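Local structure of 2-oxo-1,2-dihydroquinoline 8-monooxygenase, oxygenase component (Pseudomonas putida, 1Z01) at residues F217-I222 and Y292-V297; D248-V253 and D391-T396. The protein is the oxygenase component of a Rieske-type system that probably hydroxylates 2-oxo-1,2-dihydroquinoline at carbon 8, using a [2Fe-2S] cluster and a mononuclear iron. All blocks are in the same frame, centred on the assembly; numbering follows the deposited sequence.

Interaction 1: residues F217-I222 and Y292-V297. With FE (Fe (III) ion), chain G.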
# COMPACT_ATOMS: atom_id res chain seq x y z
N PHE A 217 -9.55 20.52 -21.94
CA PHE A 217 -9.55 21.26 -23.20
C PHE A 217 -9.29 20.40 -24.44
O PHE A 217 -8.86 20.90 -25.48
CB PHE A 217 -8.53 22.41 -23.11
CG PHE A 217 -7.16 21.97 -22.68
CD1 PHE A 217 -6.24 21.52 -23.61
CD2 PHE A 217 -6.80 21.98 -21.33
CE1 PHE A 217 -4.97 21.07 -23.20
CE2 PHE A 217 -5.54 21.53 -20.92
CZ PHE A 217 -4.63 21.08 -21.85
N ASP A 218 -9.55 19.10 -24.33
CA ASP A 218 -9.38 18.17 -25.44
C ASP A 218 -10.71 18.15 -26.20
O ASP A 218 -11.76 17.88 -25.63
CB ASP A 218 -9.07 16.76 -24.93
CG ASP A 218 -8.61 15.82 -26.03
OD1 ASP A 218 -7.39 15.62 -26.18
OD2 ASP A 218 -9.47 15.29 -26.76
N ASN A 219 -10.67 18.45 -27.50
CA ASN A 219 -11.89 18.49 -28.29
C ASN A 219 -12.28 17.16 -28.92
O ASN A 219 -13.20 17.11 -29.75
CB ASN A 219 -11.75 19.55 -29.38
CG ASN A 219 -11.53 20.93 -28.80
OD1 ASN A 219 -12.38 21.45 -28.09
ND2 ASN A 219 -10.38 21.53 -29.10
N ALA A 220 -11.61 16.09 -28.53
CA ALA A 220 -11.92 14.77 -29.07
C ALA A 220 -12.48 13.85 -28.01
O ALA A 220 -12.86 12.73 -28.31
CB ALA A 220 -10.67 14.15 -29.68
N HIS A 221 -12.54 14.32 -26.77
CA HIS A 221 -13.06 13.47 -25.70
C HIS A 221 -14.56 13.67 -25.51
O HIS A 221 -15.14 13.14 -24.56
CB HIS A 221 -12.33 13.76 -24.38
CG HIS A 221 -12.92 14.89 -23.60
ND1 HIS A 221 -12.67 16.21 -23.89
CD2 HIS A 221 -13.78 14.89 -22.55
CE1 HIS A 221 -13.34 16.98 -23.06
NE2 HIS A 221 -14.02 16.21 -22.23
N ILE A 222 -15.18 14.43 -26.40
CA ILE A 222 -16.61 14.70 -26.34
C ILE A 222 -17.42 13.40 -26.21
O ILE A 222 -18.48 13.37 -25.59
CB ILE A 222 -17.08 15.48 -27.59
CG1 ILE A 222 -16.32 16.80 -27.69
CG2 ILE A 222 -18.58 15.72 -27.53
CD1 ILE A 222 -16.68 17.66 -28.89
N TYR A 292 -19.65 27.46 -26.67
CA TYR A 292 -18.70 27.60 -25.56
C TYR A 292 -17.27 27.65 -26.10
O TYR A 292 -17.03 27.39 -27.29
CB TYR A 292 -18.86 26.41 -24.61
CG TYR A 292 -18.50 25.09 -25.25
CD1 TYR A 292 -17.18 24.63 -25.23
CD2 TYR A 292 -19.45 24.34 -25.95
CE1 TYR A 292 -16.82 23.45 -25.89
CE2 TYR A 292 -19.09 23.17 -26.61
CZ TYR A 292 -17.77 22.73 -26.58
OH TYR A 292 -17.41 21.59 -27.26
N ARG A 293 -16.33 28.00 -25.24
CA ARG A 293 -14.93 28.08 -25.65
C ARG A 293 -13.98 27.78 -24.50
O ARG A 293 -14.13 28.30 -23.39
CB ARG A 293 -14.61 29.46 -26.22
CG ARG A 293 -13.20 29.58 -26.74
CD ARG A 293 -13.04 30.84 -27.57
NE ARG A 293 -13.26 32.04 -26.78
CZ ARG A 293 -13.31 33.27 -27.29
NH1 ARG A 293 -13.51 34.32 -26.50
NH2 ARG A 293 -13.17 33.44 -28.60
N THR A 294 -12.98 26.95 -24.78
CA THR A 294 -12.01 26.56 -23.77
C THR A 294 -10.61 27.13 -23.98
O THR A 294 -10.13 27.29 -25.11
CB THR A 294 -11.89 25.03 -23.69
OG1 THR A 294 -11.54 24.51 -24.97
CG2 THR A 294 -13.22 24.42 -23.25
N SER A 295 -9.98 27.43 -22.86
CA SER A 295 -8.64 27.98 -22.84
C SER A 295 -7.99 27.44 -21.56
O SER A 295 -8.69 27.01 -20.64
CB SER A 295 -8.70 29.50 -22.79
OG SER A 295 -9.42 29.94 -21.65
N VAL A 296 -6.67 27.46 -21.52
CA VAL A 296 -5.94 27.00 -20.35
C VAL A 296 -4.68 27.85 -20.13
O VAL A 296 -3.98 28.20 -21.09
CB VAL A 296 -5.55 25.50 -20.49
CG1 VAL A 296 -4.61 25.30 -21.67
CG2 VAL A 296 -4.96 24.99 -19.20
N VAL A 297 -4.41 28.20 -18.87
CA VAL A 297 -3.23 29.00 -18.54
C VAL A 297 -2.46 28.36 -17.38
O VAL A 297 -3.03 27.56 -16.63
CB VAL A 297 -3.63 30.46 -18.14
CG1 VAL A 297 -4.35 31.15 -19.28
CG2 VAL A 297 -4.50 30.44 -16.90
FE FE G . -15.50 16.58 -20.60
O HOH W 1 -15.06 20.45 -27.22
O HOH W 2 -12.26 22.08 -25.58
O HOH W 3 -15.84 18.76 -21.10

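Interaction 2: residues D248-V253 and D391-T396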
# COMPACT_ATOMS: atom_id res chain seq x y z
N ASP A 248 -3.23 27.67 -37.06
CA ASP A 248 -3.42 28.67 -36.02
C ASP A 248 -4.75 28.50 -35.28
O ASP A 248 -5.33 29.48 -34.80
CB ASP A 248 -3.33 30.07 -36.62
CG ASP A 248 -4.32 30.28 -37.75
OD1 ASP A 248 -4.39 31.42 -38.27
OD2 ASP A 248 -5.03 29.32 -38.13
N CYS A 249 -5.22 27.26 -35.19
CA CYS A 249 -6.48 26.97 -34.51
C CYS A 249 -6.39 27.25 -33.02
O CYS A 249 -7.39 27.24 -32.31
CB CYS A 249 -6.89 25.51 -34.75
SG CYS A 249 -5.76 24.28 -34.05
N ILE A 250 -5.17 27.49 -32.54
CA ILE A 250 -4.94 27.81 -31.14
C ILE A 250 -4.02 29.01 -31.08
O ILE A 250 -3.01 29.04 -31.78
CB ILE A 250 -4.25 26.65 -30.37
CG1 ILE A 250 -5.13 25.41 -30.37
CG2 ILE A 250 -3.96 27.09 -28.93
CD1 ILE A 250 -4.53 24.21 -29.64
N ALA A 251 -4.37 29.99 -30.26
CA ALA A 251 -3.56 31.18 -30.11
C ALA A 251 -2.81 31.09 -28.79
O ALA A 251 -3.42 30.91 -27.74
CB ALA A 251 -4.43 32.42 -30.13
N VAL A 252 -1.48 31.20 -28.85
CA VAL A 252 -0.65 31.14 -27.66
C VAL A 252 -0.31 32.55 -27.20
O VAL A 252 0.14 33.37 -27.99
CB VAL A 252 0.65 30.37 -27.93
CG1 VAL A 252 1.53 30.40 -26.71
CG2 VAL A 252 0.32 28.93 -28.33
N VAL A 253 -0.55 32.82 -25.93
CA VAL A 253 -0.29 34.13 -25.36
C VAL A 253 0.80 34.02 -24.31
O VAL A 253 0.72 33.19 -23.41
CB VAL A 253 -1.56 34.70 -24.73
CG1 VAL A 253 -1.40 36.18 -24.47
CG2 VAL A 253 -2.75 34.45 -25.64
N ASP A 391 -4.73 16.18 -30.91
CA ASP A 391 -3.84 16.35 -29.77
C ASP A 391 -2.98 17.60 -29.87
O ASP A 391 -2.07 17.80 -29.06
CB ASP A 391 -3.00 15.10 -29.60
CG ASP A 391 -3.82 13.95 -29.07
OD1 ASP A 391 -3.69 12.82 -29.57
OD2 ASP A 391 -4.60 14.19 -28.12
N ILE A 392 -3.28 18.44 -30.85
CA ILE A 392 -2.56 19.69 -31.02
C ILE A 392 -2.81 20.48 -29.74
O ILE A 392 -1.97 21.27 -29.31
CB ILE A 392 -3.08 20.49 -32.24
CG1 ILE A 392 -2.29 21.80 -32.41
CG2 ILE A 392 -4.57 20.80 -32.07
CD1 ILE A 392 -0.82 21.60 -32.63
N SER A 393 -3.97 20.23 -29.12
CA SER A 393 -4.34 20.92 -27.89
C SER A 393 -3.39 20.57 -26.72
O SER A 393 -2.70 21.45 -26.21
CB SER A 393 -5.79 20.60 -27.54
OG SER A 393 -6.67 21.08 -28.55
N PRO A 394 -3.34 19.29 -26.29
CA PRO A 394 -2.41 19.02 -25.18
C PRO A 394 -0.95 19.35 -25.53
O PRO A 394 -0.21 19.88 -24.70
CB PRO A 394 -2.63 17.52 -24.90
CG PRO A 394 -3.10 16.98 -26.24
CD PRO A 394 -4.06 18.07 -26.68
N ILE A 395 -0.54 19.05 -26.76
CA ILE A 395 0.84 19.34 -27.18
C ILE A 395 1.20 20.82 -27.06
O ILE A 395 2.27 21.18 -26.56
CB ILE A 395 1.09 18.87 -28.63
CG1 ILE A 395 1.09 17.34 -28.69
CG2 ILE A 395 2.41 19.41 -29.14
CD1 ILE A 395 1.23 16.79 -30.09
N THR A 396 0.31 21.69 -27.51
CA THR A 396 0.57 23.12 -27.45
C THR A 396 0.67 23.57 -25.99
O THR A 396 1.49 24.42 -25.64
CB THR A 396 -0.54 23.89 -28.18
OG1 THR A 396 -0.55 23.49 -29.55
CG2 THR A 396 -0.30 25.40 -28.11

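Interaction 1: residues F217-I222 and Y292-V297
One face of the Phe217 ring takes a methyl of Val296: CG1 lies 4.0 Å from the ring centroid, 14° off the normal, a CH-pi contact displaced toward the CD2–CE2 rim. The Val296 CB sits against that rim, 3.8 Å from Phe217 CD2, and Trp397 of helix 392-404 meets the ring edge-to-face. With chi1 at 53°, CG of Phe217 is tucked between its own backbone N and carbonyl carbon, which turns the ring onto the strand. The Tyr292 ring has water 1 at its edge, in plane; this water lies 2.6 Å from Tyr292 OH and donates to Asn219 OD1. Water 2 donates to the same OD1 and bridges it to Thr294 OG1, which is also hydrogen-bonded to Gln264. With an alanine replacing Phe217, the Val296 methyls would probably lose their aromatic partner and a gap would open beside Trp397. Further along the loop, His221 binds the iron through NE2 at 2.2 Å, beside His225 and Asp365, while its ND1 donates to Asp218 O within 9° of the ring plane. Between the two segments, then, carbon contacts centre on Phe217 and Val296, while water links Asn219 OD1 to Tyr292 and Thr294.

Interaction 2: residues D248-V253 and D391-T396
Ile250 reaches over the first turn of helix 392-404 and lays its CD1 methyl against the backbone, 3.7 Å from Ser393 CA and 3.9 Å from Ile392 O. An extended chain takes it there: CG1 lies beside the backbone N (chi1 -62°) and chi2 of 180° carries CD1 straight outward. Ile250 and Thr396 point past each other, head to tail, Ile250 CG2 lying 4.1 Å from Thr396 CG2. On the outer side the Val252 and Thr396 side chains cross at a slant, CG2 to CG2 at 3.6 Å. At the other end Cys249 SG touches Ile392 CG2 at 4.2 Å.

The hydroxyl of Thr396 turns back to its own helix and donates to Ile392 O over 2.6 Å. That oxygen also accepts from Thr396 N, and the two donors arrive from opposite faces of the carbonyl plane. The hydroxyl bond fixes the side chain's rotation and leaves the CG2 methyl directed at the strand. Ser393 OG, beside Ile250 CD1, is hydrogen-bonded to Gln264.

Strand 250-253 runs nearly parallel to the helix segment, 10° between their directions and 10.3 Å between axes. A helix lying on this antiparallel sheet is consistent with the Bet v 1-like (helix-grip) catalytic domain. The strand is outermost within this chain and pairs with strand 261-264, whose Met262 touches Ile250 and Thr396; Trp271 of strand 271-277 packs against Ile250, Ile392 and Ser393.

How the interactions relate
Both contacts reach the same antiparallel sheet, with strand 261-264 between strands 293-297 and 250-253. Interaction 1 is buried and mixes an aromatic contact with water bridges near the iron; interaction 2, at the sheet's margin, is partly buried and packs aliphatic groups on a helix, with Val252 exposed. The two touch where the iron-ligand loop meets the start of helix 392-404: Phe217 CE1 lies 3.8 Å from Pro394 CA, and Gln264 serves Thr294 in one contact and Ser393 in the other. Two carboxylates lie near each other there, Asp218 OD1 3.7 Å from Asp391 OD2; Asp391 is also hydrogen-bonded to His86, a cluster ligand, of a neighbouring subunit.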